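Local structure of neutral proteinase inhibitor ScNPI (Streptomyces caespitosus, 4HWX) at residues A42-A45 / A46-L50. The protein inhibits serine endopeptidases, probably of the subtilisin type, and, as a homodimeric single-domain inhibitor, probably also targets a second class of peptidase. Numbering follows the deposited sequence.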
# COMPACT_ATOMS: atom_id res chain seq x y z
N ALA A 42 -15.61 -3.64 -4.74
CA ALA A 42 -16.11 -5.01 -4.44
C ALA A 42 -15.14 -5.62 -3.42
O ALA A 42 -14.35 -6.49 -3.78
CB ALA A 42 -16.18 -5.83 -5.73
N PRO A 43 -15.10 -5.09 -2.16
CA PRO A 43 -14.05 -5.52 -1.22
C PRO A 43 -13.98 -7.02 -0.91
O PRO A 43 -12.89 -7.58 -1.01
CB PRO A 43 -14.33 -4.72 0.04
CG PRO A 43 -15.14 -3.58 -0.40
CD PRO A 43 -15.94 -4.04 -1.56
N ARG A 44 -15.11 -7.66 -0.52
CA ARG A 44 -15.05 -9.09 -0.19
C ARG A 44 -14.61 -9.94 -1.38
O ARG A 44 -13.77 -10.82 -1.19
CB ARG A 44 -16.38 -9.60 0.39
CG ARG A 44 -16.25 -11.01 0.97
CD ARG A 44 -15.37 -11.03 2.21
NE ARG A 44 -16.11 -10.54 3.38
CZ ARG A 44 -15.59 -10.42 4.59
NH1 ARG A 44 -14.32 -10.71 4.81
NH2 ARG A 44 -16.34 -10.00 5.60
N ALA A 45 -15.13 -9.65 -2.59
CA ALA A 45 -14.76 -10.37 -3.80
C ALA A 45 -13.24 -10.23 -4.11
O ALA A 45 -12.59 -11.23 -4.49
CB ALA A 45 -15.59 -9.88 -4.98
N ALA A 46 -12.66 -9.02 -3.90
CA ALA A 46 -11.22 -8.77 -4.09
C ALA A 46 -10.41 -9.56 -3.02
O ALA A 46 -9.44 -10.22 -3.38
CB ALA A 46 -10.94 -7.27 -3.98
N CYS A 47 -10.86 -9.56 -1.75
CA CYS A 47 -10.22 -10.32 -0.66
C CYS A 47 -10.15 -11.81 -0.99
O CYS A 47 -9.08 -12.41 -0.85
CB CYS A 47 -10.94 -10.10 0.66
SG CYS A 47 -10.77 -8.41 1.28
N ASP A 48 -11.29 -12.41 -1.45
CA ASP A 48 -11.41 -13.82 -1.88
C ASP A 48 -10.41 -14.10 -3.01
O ASP A 48 -9.71 -15.12 -2.99
CB ASP A 48 -12.84 -14.14 -2.38
CG ASP A 48 -14.00 -14.03 -1.40
OD1 ASP A 48 -13.78 -14.19 -0.19
OD2 ASP A 48 -15.15 -13.80 -1.87
N ALA A 49 -10.36 -13.19 -4.02
CA ALA A 49 -9.48 -13.31 -5.19
C ALA A 49 -8.01 -13.32 -4.77
O ALA A 49 -7.25 -14.18 -5.23
CB ALA A 49 -9.75 -12.20 -6.19
N LEU A 50 -7.63 -12.44 -3.81
CA LEU A 50 -6.26 -12.40 -3.27
C LEU A 50 -5.91 -13.68 -2.53
O LEU A 50 -4.84 -14.26 -2.75
CB LEU A 50 -6.10 -11.19 -2.32
CG LEU A 50 -6.06 -9.83 -2.98
CD1 LEU A 50 -5.97 -8.75 -1.91
CD2 LEU A 50 -4.90 -9.74 -3.97
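Ala46 N donates to Ala42 O at 3.0 Å, the first of four successive i to i+4 backbone bonds that wind 42-49 into the opening turns of an alpha-helix. Cys47 N to Pro43 O (2.9 Å), Asp48 N to Arg44 O and Ala49 N to Ala45 O continue the ladder. Ala42 is the N-cap; Pro43 suits the first turn because no earlier helical carbonyl awaits a backbone N-H there. With SG anti to its carbonyl carbon (chi1 -67°), Cys47 leans back toward the preceding turn, its SG 3.2 Å from Pro43 O, and reaches Cys32 in a disulfide. Asp48 bends back likewise, its CG 3.2 Å from Arg44 O; its negative charge near the helix N-terminus probably suits the helix dipole. Along the Arg44 side chain its carboxylate comes nearest to CG, Asp48 OD2 lying 4.1 Å from Arg44 CG, while Arg44 NE is 5.6 Å from Asp48 OD1. The arginine instead bends at chi2 and chi3, and its guanidinium bonds to the carbonyls of Ala33 and Tyr34. Small Ala45 and Ala49 fit against the 109-111 loop, while Pro43, Ala46, Cys47 and Leu50 pack on Leu30, seating helix 43-52 against strand 23-32, with Pro43, Arg44 and Cys47 touching Ala36 of strand 36-37.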